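Local coordinates for subclass B3 metallo-beta-lactamase (Sphingobium indicum, PDB 7LUU), which probably hydrolyses beta-lactam antibiotics as a subclass B3 metallo-beta-lactamase, using a two-zinc site in which a glutamate is one of the metal ligands, at residues A[54-59]-A[92-97]; A[60-65]-A[273-278]; A[119-124]-A[205-210]. All blocks are in the same frame, centred on the assembly; numbering follows the deposited sequence.

Contact 1: A[54-59]-A[92-97]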
loop_
_atom_site.group_PDB
_atom_site.type_symbol
_atom_site.label_atom_id
_atom_site.label_comp_id
_atom_site.label_asym_id
_atom_site.label_seq_id
_atom_site.Cartn_x
_atom_site.Cartn_y
_atom_site.Cartn_z
ATOM N N GLU A 54 16.009 -8.437 -2.809
ATOM C CA GLU A 54 14.807 -9.246 -2.912
ATOM C C GLU A 54 13.566 -8.406 -3.204
ATOM O O GLU A 54 12.764 -8.758 -4.091
ATOM C CB GLU A 54 14.557 -10.029 -1.622
ATOM C CG GLU A 54 15.680 -10.957 -1.235
ATOM C CD GLU A 54 15.178 -12.317 -0.835
ATOM O OE1 GLU A 54 15.614 -13.286 -1.494
ATOM O OE2 GLU A 54 14.343 -12.419 0.117
ATOM N N TRP A 55 13.339 -7.355 -2.407
ATOM C CA TRP A 55 12.127 -6.559 -2.565
ATOM C C TRP A 55 12.003 -6.011 -3.975
ATOM O O TRP A 55 10.901 -5.955 -4.520
ATOM C CB TRP A 55 12.127 -5.352 -1.615
ATOM C CG TRP A 55 11.684 -5.621 -0.231
ATOM C CD1 TRP A 55 10.815 -6.583 0.204
ATOM C CD2 TRP A 55 12.039 -4.839 0.918
ATOM N NE1 TRP A 55 10.623 -6.451 1.585
ATOM C CE2 TRP A 55 11.374 -5.388 2.032
ATOM C CE3 TRP A 55 12.883 -3.727 1.110
ATOM C CZ2 TRP A 55 11.520 -4.843 3.325
ATOM C CZ3 TRP A 55 13.051 -3.206 2.408
ATOM C CH2 TRP A 55 12.353 -3.764 3.481
ATOM N N LEU A 56 13.112 -5.521 -4.544
ATOM C CA LEU A 56 13.043 -4.817 -5.813
ATOM C C LEU A 56 13.477 -5.714 -6.981
ATOM O O LEU A 56 13.755 -5.226 -8.065
ATOM C CB LEU A 56 13.935 -3.561 -5.764
ATOM C CG LEU A 56 13.500 -2.576 -4.695
ATOM C CD1 LEU A 56 14.370 -1.284 -4.806
ATOM C CD2 LEU A 56 12.040 -2.183 -4.853
ATOM N N ALA A 57 13.482 -7.039 -6.787
ATOM C CA ALA A 57 13.803 -7.882 -7.935
ATOM C C ALA A 57 12.828 -7.571 -9.084
ATOM O O ALA A 57 11.621 -7.407 -8.864
ATOM C CB ALA A 57 13.723 -9.356 -7.511
ATOM N N PRO A 58 13.307 -7.460 -10.302
ATOM C CA PRO A 58 12.457 -6.927 -11.362
ATOM C C PRO A 58 11.460 -7.945 -11.869
ATOM O O PRO A 58 11.756 -9.155 -11.974
ATOM C CB PRO A 58 13.446 -6.572 -12.481
ATOM C CG PRO A 58 14.650 -7.509 -12.231
ATOM C CD PRO A 58 14.727 -7.618 -10.724
ATOM N N LEU A 59 10.330 -7.413 -12.346
ATOM C CA LEU A 59 9.302 -8.176 -13.066
ATOM C C LEU A 59 8.828 -7.342 -14.242
ATOM O O LEU A 59 8.699 -6.119 -14.117
ATOM C CB LEU A 59 8.107 -8.480 -12.154
ATOM C CG LEU A 59 8.372 -9.449 -10.983
ATOM C CD1 LEU A 59 7.097 -9.548 -10.126
ATOM C CD2 LEU A 59 8.816 -10.885 -11.496
ATOM N N GLY A 92 4.716 3.361 -3.768
ATOM C CA GLY A 92 5.928 3.868 -4.423
ATOM C C GLY A 92 7.180 3.103 -4.061
ATOM O O GLY A 92 8.272 3.555 -4.425
ATOM N N ALA A 93 7.075 1.962 -3.388
ATOM C CA ALA A 93 8.240 1.169 -2.989
ATOM C C ALA A 93 9.306 2.047 -2.291
ATOM O O ALA A 93 8.982 2.990 -1.543
ATOM C CB ALA A 93 8.791 0.359 -4.191
ATOM N N LEU A 94 10.591 1.653 -2.448
ATOM C CA LEU A 94 11.711 2.340 -1.783
ATOM C C LEU A 94 12.132 3.590 -2.561
ATOM O O LEU A 94 11.749 3.783 -3.716
ATOM C CB LEU A 94 12.900 1.391 -1.715
ATOM C CG LEU A 94 12.698 0.166 -0.817
ATOM C CD1 LEU A 94 13.930 -0.740 -1.058
ATOM C CD2 LEU A 94 12.764 0.591 0.563
ATOM N N PRO A 95 12.911 4.498 -1.948
ATOM C CA PRO A 95 13.290 5.709 -2.700
ATOM C C PRO A 95 13.972 5.401 -4.044
ATOM O O PRO A 95 13.698 6.048 -5.069
ATOM C CB PRO A 95 14.238 6.435 -1.725
ATOM C CG PRO A 95 13.646 6.002 -0.312
ATOM C CD PRO A 95 13.377 4.531 -0.524
ATOM N N GLN A 96 14.913 4.451 -4.062
ATOM C CA GLN A 96 15.612 4.165 -5.299
ATOM C C GLN A 96 14.734 3.439 -6.309
ATOM O O GLN A 96 15.160 3.298 -7.457
ATOM C CB GLN A 96 16.874 3.340 -4.984
ATOM C CG GLN A 96 16.593 1.916 -4.444
ATOM C CD GLN A 96 16.574 1.814 -2.896
ATOM O OE1 GLN A 96 16.063 2.697 -2.181
ATOM N NE2 GLN A 96 17.123 0.712 -2.387
ATOM N N ALA A 97 13.499 3.043 -5.924
ATOM C CA ALA A 97 12.601 2.404 -6.876
ATOM C C ALA A 97 11.883 3.397 -7.748
ATOM O O ALA A 97 11.288 3.002 -8.761
ATOM C CB ALA A 97 11.540 1.587 -6.163
#

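Contact 2: A[60-65]-A[273-278]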
loop_
_atom_site.group_PDB
_atom_site.type_symbol
_atom_site.label_atom_id
_atom_site.label_comp_id
_atom_site.label_asym_id
_atom_site.label_seq_id
_atom_site.Cartn_x
_atom_site.Cartn_y
_atom_site.Cartn_z
ATOM N N PRO A 60 8.483 -7.950 -15.369
ATOM C CA PRO A 60 7.889 -7.169 -16.412
ATOM C C PRO A 60 6.566 -6.590 -15.945
ATOM O O PRO A 60 5.766 -7.277 -15.285
ATOM C CB PRO A 60 7.657 -8.190 -17.544
ATOM C CG PRO A 60 7.443 -9.541 -16.793
ATOM C CD PRO A 60 8.457 -9.421 -15.635
ATOM N N PRO A 61 6.267 -5.358 -16.287
ATOM C CA PRO A 61 4.928 -4.833 -15.971
ATOM C C PRO A 61 3.862 -5.585 -16.749
ATOM O O PRO A 61 4.087 -6.087 -17.872
ATOM C CB PRO A 61 5.014 -3.341 -16.365
ATOM C CG PRO A 61 6.165 -3.307 -17.382
ATOM C CD PRO A 61 7.118 -4.401 -17.013
ATOM N N GLU A 62 2.707 -5.759 -16.098
ATOM C CA GLU A 62 1.659 -6.647 -16.641
ATOM C C GLU A 62 0.304 -6.010 -16.396
ATOM O O GLU A 62 0.103 -5.338 -15.370
ATOM C CB GLU A 62 1.679 -8.046 -15.981
ATOM C CG GLU A 62 2.913 -8.856 -16.357
ATOM C CD GLU A 62 2.980 -10.245 -15.745
ATOM O OE1 GLU A 62 3.039 -10.372 -14.523
ATOM O OE2 GLU A 62 3.020 -11.223 -16.539
ATOM N N ARG A 63 -0.617 -6.223 -17.342
ATOM C CA ARG A 63 -2.029 -5.858 -17.155
ATOM C C ARG A 63 -2.658 -6.860 -16.199
ATOM O O ARG A 63 -2.417 -8.077 -16.309
ATOM C CB ARG A 63 -2.799 -5.871 -18.492
ATOM C CG ARG A 63 -4.298 -5.526 -18.340
ATOM C CD ARG A 63 -5.095 -5.978 -19.628
ATOM N NE ARG A 63 -4.405 -5.509 -20.812
ATOM C CZ ARG A 63 -4.402 -4.255 -21.221
ATOM N NH1 ARG A 63 -5.078 -3.338 -20.556
ATOM N NH2 ARG A 63 -3.726 -3.906 -22.319
ATOM N N VAL A 64 -3.406 -6.357 -15.218
ATOM C CA VAL A 64 -4.169 -7.192 -14.303
ATOM C C VAL A 64 -5.493 -7.531 -14.956
ATOM O O VAL A 64 -5.818 -8.698 -15.193
ATOM C CB VAL A 64 -4.394 -6.464 -12.967
ATOM C CG1 VAL A 64 -5.240 -7.274 -11.972
ATOM C CG2 VAL A 64 -3.032 -6.243 -12.237
ATOM N N PHE A 65 -6.262 -6.499 -15.259
ATOM C CA PHE A 65 -7.542 -6.681 -15.909
ATOM C C PHE A 65 -7.943 -5.296 -16.397
ATOM O O PHE A 65 -7.716 -4.301 -15.708
ATOM C CB PHE A 65 -8.601 -7.231 -14.944
ATOM C CG PHE A 65 -9.874 -7.591 -15.608
ATOM C CD1 PHE A 65 -9.960 -8.784 -16.322
ATOM C CD2 PHE A 65 -10.997 -6.770 -15.510
ATOM C CE1 PHE A 65 -11.154 -9.156 -16.950
ATOM C CE2 PHE A 65 -12.231 -7.158 -16.146
ATOM C CZ PHE A 65 -12.276 -8.302 -16.885
ATOM N N ALA A 273 1.302 -17.207 -4.039
ATOM C CA ALA A 273 2.216 -17.320 -5.178
ATOM C C ALA A 273 1.769 -16.368 -6.278
ATOM O O ALA A 273 0.582 -16.253 -6.571
ATOM C CB ALA A 273 2.168 -18.755 -5.700
ATOM N N GLY A 274 2.704 -15.757 -6.939
ATOM C CA GLY A 274 2.213 -14.915 -8.019
ATOM C C GLY A 274 1.928 -13.505 -7.529
ATOM O O GLY A 274 2.056 -13.164 -6.351
ATOM N N ARG A 275 1.539 -12.670 -8.473
ATOM C CA ARG A 275 1.479 -11.241 -8.235
ATOM C C ARG A 275 0.133 -10.762 -7.741
ATOM O O ARG A 275 0.048 -9.633 -7.229
ATOM C CB ARG A 275 1.778 -10.506 -9.539
ATOM C CG ARG A 275 3.088 -11.002 -10.166
ATOM C CD ARG A 275 3.504 -10.137 -11.374
ATOM N NE ARG A 275 3.928 -8.790 -10.981
ATOM C CZ ARG A 275 4.333 -7.881 -11.862
ATOM N NH1 ARG A 275 4.291 -8.189 -13.173
ATOM N NH2 ARG A 275 4.793 -6.700 -11.435
ATOM N N TYR A 276 -0.932 -11.525 -7.985
ATOM C CA TYR A 276 -2.208 -11.218 -7.367
ATOM C C TYR A 276 -3.004 -12.503 -7.264
ATOM O O TYR A 276 -2.701 -13.479 -7.957
ATOM C CB TYR A 276 -3.001 -10.138 -8.177
ATOM C CG TYR A 276 -3.292 -10.457 -9.664
ATOM C CD1 TYR A 276 -2.329 -10.132 -10.675
ATOM C CD2 TYR A 276 -4.504 -11.049 -10.033
ATOM C CE1 TYR A 276 -2.608 -10.388 -12.047
ATOM C CE2 TYR A 276 -4.799 -11.274 -11.397
ATOM C CZ TYR A 276 -3.831 -10.917 -12.371
ATOM O OH TYR A 276 -4.085 -11.171 -13.687
ATOM N N GLY A 277 -4.012 -12.503 -6.398
ATOM C CA GLY A 277 -4.887 -13.665 -6.193
ATOM C C GLY A 277 -6.255 -13.298 -6.728
ATOM O O GLY A 277 -6.622 -12.117 -6.751
ATOM N N SER A 278 -6.981 -14.306 -7.197
ATOM C CA SER A 278 -8.301 -14.032 -7.762
ATOM C C SER A 278 -9.334 -15.043 -7.297
ATOM O O SER A 278 -9.039 -16.189 -6.940
ATOM C CB SER A 278 -8.266 -14.130 -9.317
ATOM O OG SER A 278 -7.349 -13.227 -9.862
HETATM O O HOH W 1 -2.412 -10.513 -15.362
#

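Contact 3: A[119-124]-A[205-210]. With ZN (zinc ion), chain B.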
loop_
_atom_site.group_PDB
_atom_site.type_symbol
_atom_site.label_atom_id
_atom_site.label_comp_id
_atom_site.label_asym_id
_atom_site.label_seq_id
_atom_site.Cartn_x
_atom_site.Cartn_y
_atom_site.Cartn_z
ATOM N N LEU A 119 -1.767 6.885 -4.644
ATOM C CA LEU A 119 -2.451 6.451 -3.408
ATOM C C LEU A 119 -1.438 5.747 -2.489
ATOM O O LEU A 119 -0.566 5.039 -2.957
ATOM C CB LEU A 119 -3.617 5.488 -3.748
ATOM C CG LEU A 119 -4.483 5.980 -4.930
ATOM C CD1 LEU A 119 -5.651 4.971 -5.027
ATOM C CD2 LEU A 119 -5.023 7.389 -4.809
ATOM N N SER A 120 -1.541 5.946 -1.175
ATOM C CA SER A 120 -0.568 5.378 -0.224
ATOM C C SER A 120 -1.259 4.421 0.754
ATOM O O SER A 120 -2.180 4.841 1.460
ATOM C CB SER A 120 0.130 6.513 0.537
ATOM O OG SER A 120 0.945 6.010 1.596
ATOM N N THR A 121 -0.783 3.149 0.819
ATOM C CA THR A 121 -1.375 2.226 1.778
ATOM C C THR A 121 -0.863 2.446 3.193
ATOM O O THR A 121 -1.552 2.059 4.163
ATOM C CB THR A 121 -1.118 0.746 1.392
ATOM O OG1 THR A 121 0.290 0.446 1.294
ATOM C CG2 THR A 121 -1.857 0.377 0.051
ATOM N N GLU A 122 0.382 2.922 3.335
ATOM C CA GLU A 122 0.989 3.085 4.670
ATOM C C GLU A 122 2.259 3.921 4.620
ATOM O O GLU A 122 3.008 3.891 3.613
ATOM C CB GLU A 122 1.322 1.730 5.318
ATOM C CG GLU A 122 2.376 0.902 4.469
ATOM C CD GLU A 122 2.897 -0.303 5.237
ATOM O OE1 GLU A 122 2.295 -1.409 5.057
ATOM O OE2 GLU A 122 3.897 -0.183 5.954
ATOM N N PRO A 123 2.578 4.611 5.702
ATOM C CA PRO A 123 3.699 5.550 5.688
ATOM C C PRO A 123 4.976 4.896 6.242
ATOM O O PRO A 123 5.556 5.330 7.239
ATOM C CB PRO A 123 3.177 6.696 6.575
ATOM C CG PRO A 123 2.401 5.967 7.611
ATOM C CD PRO A 123 1.719 4.787 6.914
ATOM N N HIS A 124 5.393 3.783 5.609
ATOM C CA HIS A 124 6.645 3.130 5.918
ATOM C C HIS A 124 7.495 3.158 4.657
ATOM O O HIS A 124 6.953 3.233 3.528
ATOM C CB HIS A 124 6.415 1.681 6.312
ATOM C CG HIS A 124 5.948 1.510 7.719
ATOM N ND1 HIS A 124 5.572 0.283 8.216
ATOM C CD2 HIS A 124 5.838 2.400 8.744
ATOM C CE1 HIS A 124 5.253 0.429 9.511
ATOM N NE2 HIS A 124 5.411 1.695 9.857
ATOM N N MET A 205 -4.260 1.841 4.850
ATOM C CA MET A 205 -5.472 2.074 4.054
ATOM C C MET A 205 -5.446 1.174 2.832
ATOM O O MET A 205 -4.399 0.999 2.202
ATOM C CB MET A 205 -5.575 3.557 3.632
ATOM C CG MET A 205 -6.887 3.853 2.790
ATOM S SD MET A 205 -7.322 5.625 2.992
ATOM C CE MET A 205 -8.482 5.463 4.367
ATOM N N THR A 206 -6.616 0.633 2.491
ATOM C CA THR A 206 -6.839 -0.274 1.370
ATOM C C THR A 206 -7.699 0.449 0.341
ATOM O O THR A 206 -8.523 1.286 0.682
ATOM C CB THR A 206 -7.534 -1.534 1.920
ATOM O OG1 THR A 206 -6.599 -2.251 2.713
ATOM C CG2 THR A 206 -8.131 -2.460 0.799
ATOM N N TRP A 207 -7.469 0.153 -0.937
ATOM C CA TRP A 207 -8.138 0.825 -2.039
ATOM C C TRP A 207 -8.893 -0.182 -2.876
ATOM O O TRP A 207 -8.317 -1.207 -3.237
ATOM C CB TRP A 207 -7.042 1.521 -2.907
ATOM C CG TRP A 207 -6.096 2.363 -2.068
ATOM C CD1 TRP A 207 -4.869 1.965 -1.515
ATOM C CD2 TRP A 207 -6.362 3.667 -1.559
ATOM N NE1 TRP A 207 -4.343 3.018 -0.762
ATOM C CE2 TRP A 207 -5.250 4.052 -0.749
ATOM C CE3 TRP A 207 -7.452 4.568 -1.721
ATOM C CZ2 TRP A 207 -5.175 5.308 -0.138
ATOM C CZ3 TRP A 207 -7.364 5.795 -1.136
ATOM C CH2 TRP A 207 -6.232 6.158 -0.323
ATOM N N SER A 208 -10.120 0.170 -3.318
ATOM C CA SER A 208 -10.848 -0.738 -4.183
ATOM C C SER A 208 -11.452 0.001 -5.367
ATOM O O SER A 208 -11.824 1.183 -5.285
ATOM C CB SER A 208 -11.974 -1.471 -3.393
ATOM O OG SER A 208 -12.969 -0.507 -2.966
ATOM N N TRP A 209 -11.581 -0.731 -6.476
ATOM C CA TRP A 209 -12.196 -0.135 -7.633
ATOM C C TRP A 209 -12.558 -1.232 -8.620
ATOM O O TRP A 209 -12.050 -2.349 -8.552
ATOM C CB TRP A 209 -11.209 0.875 -8.279
ATOM C CG TRP A 209 -10.005 0.204 -8.968
ATOM C CD1 TRP A 209 -9.831 -0.099 -10.302
ATOM C CD2 TRP A 209 -8.809 -0.257 -8.294
ATOM N NE1 TRP A 209 -8.590 -0.698 -10.505
ATOM C CE2 TRP A 209 -7.932 -0.770 -9.301
ATOM C CE3 TRP A 209 -8.386 -0.218 -6.979
ATOM C CZ2 TRP A 209 -6.676 -1.344 -9.002
ATOM C CZ3 TRP A 209 -7.077 -0.775 -6.658
ATOM C CH2 TRP A 209 -6.267 -1.329 -7.692
ATOM N N ASN A 210 -13.417 -0.884 -9.583
ATOM C CA ASN A 210 -13.789 -1.787 -10.683
ATOM C C ASN A 210 -12.900 -1.556 -11.904
ATOM O O ASN A 210 -12.591 -0.409 -12.258
ATOM C CB ASN A 210 -15.239 -1.528 -11.086
ATOM C CG ASN A 210 -16.245 -2.345 -10.280
ATOM O OD1 ASN A 210 -15.859 -3.178 -9.452
ATOM N ND2 ASN A 210 -17.556 -2.120 -10.536
HETATM ZN ZN ZN B . 4.955 -1.293 7.095
HETATM O O HOH W 2 6.276 -2.024 5.889
#

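Contact 1: A[54-59]-A[92-97]
The C-terminal end of helix 49-55 docks, through Trp55 and Leu56, on the loop that follows strand 87-90 and carries Ala93, Leu94, Gln96 and Ala97. Leu56, the first residue to leave helical geometry, does most of the touching, and its two methyls divide the work. CD1 lies 3.8 Å from Leu94 CD1 and 3.9 Å from Gln96 CG. CD2 meets a pair of alanine methyls instead, at 4.0 Å from Ala97 CB and 4.2 Å from Ala93 CB. The forked end of Leu56 therefore fits against a small apolar patch made by four residues of the loop. Leu94 CD1 touches both Leu56 and Trp55, lying 3.8 Å from Trp55 CE3. There it approaches the indole obliquely, and the two side chains cross at about a right angle. Gln96 sets its CG between its backbone N and carbonyl carbon (chi1 67°), and the aliphatic part of the chain serves the contact. Its amide end is engaged elsewhere, NE2 donating to Met47 O. The loop is braced internally by Ala97 N bonding to Leu94 O at 2.9 Å, just where the chain turns toward helix 98-107. Leu94 also packs on Ala52 of the helix and on Tyr125, and Ala93 and Gly92 bond through their backbones to Gly130 and His127. Trp55 lies beside the metal centre, its side chain about 4 Å from those of Asp126 and His267 at nearest atoms, and about 6 Å from a zinc ion. This apolar packing thus places the C-terminal end of helix 49-55 beside the dinuclear zinc site of a B3 metallo-beta-lactamase.

Contact 2: A[60-65]-A[273-278]
Arg275 NH1 is gripped by two oxygens of segment 60-65, Pro60 O at 2.7 Å and Glu62 OE1 at 2.9 Å. The first is a backbone acceptor that NH1 meets almost head-on, with a C=O...N angle of 160°. The second makes a salt bridge, its oxygen lying near the guanidinium plane and being approached on the anti side, 28° out of the carboxylate plane. Carboxylate and guanidinium planes are 25° apart, and the bridge is a single NH1-OE1 pair, not a bidentate one. Arg275 CD lies 3.2 Å from the same oxygen, Glu62 OE1. The arginine side chain also packs on Leu59 and Leu70. In the two-sheet sandwich of the metallo-beta-lactamase fold, strand 62-65 is the outermost strand of one sheet and strand 277-278 that of the other; the contact joins the first to the turn that leads into the second. A classic beta bulge, Val64 and Phe65 both facing Ser68, interrupts strand 62-65 here. Val64 sets CG1 over the centre of the Tyr276 ring, a CH-pi contact of 3.9 Å to the ring centroid. Ile262 and Leu70 pack around the same two side chains. At the ring edge a water links Tyr276 OH to Arg63 O.

Contact 3: A[119-124]-A[205-210]
The indole of Trp207 is met by Leu119 over one face and by Ser120 O and the Thr121 methyl at its edge. Leu119 CB stands 3.9 Å from the centroid of the five-membered ring in a CH-pi contact, while its CD1 reaches the benzo side, 3.8 Å from Trp207 CE3. The opposite face is taken by Met205 CG, offset toward the rim, so the ring is sandwiched. Near the ring plane, Ser120 O lies 3.4 Å from Trp207 CZ2, and Thr121 CG2 3.7 Å from Trp207 NE1. In the alpha-beta/beta-alpha metallo-beta-lactamase fold this core packing joins the end of strand 115-119, in one sheet, to strand 205-213 of the other. Met205 N donates to Thr121 O at 2.8 Å, with a CA-H...O contact from Thr121 CA to Met205 O beside it. Thr121 OG1 bonds to Asp91 OD2. Just beyond, the same loop binds a zinc ion through Glu122 OE2 at 1.9 Å and His124 ND1 at 2.0 Å, with His200 and a water completing the set. The Glu122 chain is extended, CD anti to CA (chi2 169°); Asp161 OD2 accepts from His124 NE2, positioning the ring from the second shell.

Overall arrangement
From the N terminus, helix 49-55 opens contact 1, which closes at 92-97 a loop rich in strands. Contact 2 opens within that loop, at strand 62-65, and closes only at 273-278, so the two cross; they also touch, Leu59 CD1 lying 3.4 Å from Arg275 NE. Contact 3 (119-124 with 205-210) opens after contact 1 has closed and is nested inside contact 2. Contacts 2 and 3 both join the seven-stranded sheet to the six-stranded one, contact 2 at the outer strand 62-65 and the loop before strand 277-278, contact 3 in the interior. Contact 1 instead sets the N-terminal helix against the loop after strand 87-90. The three centres lie 16 to 17 Å apart.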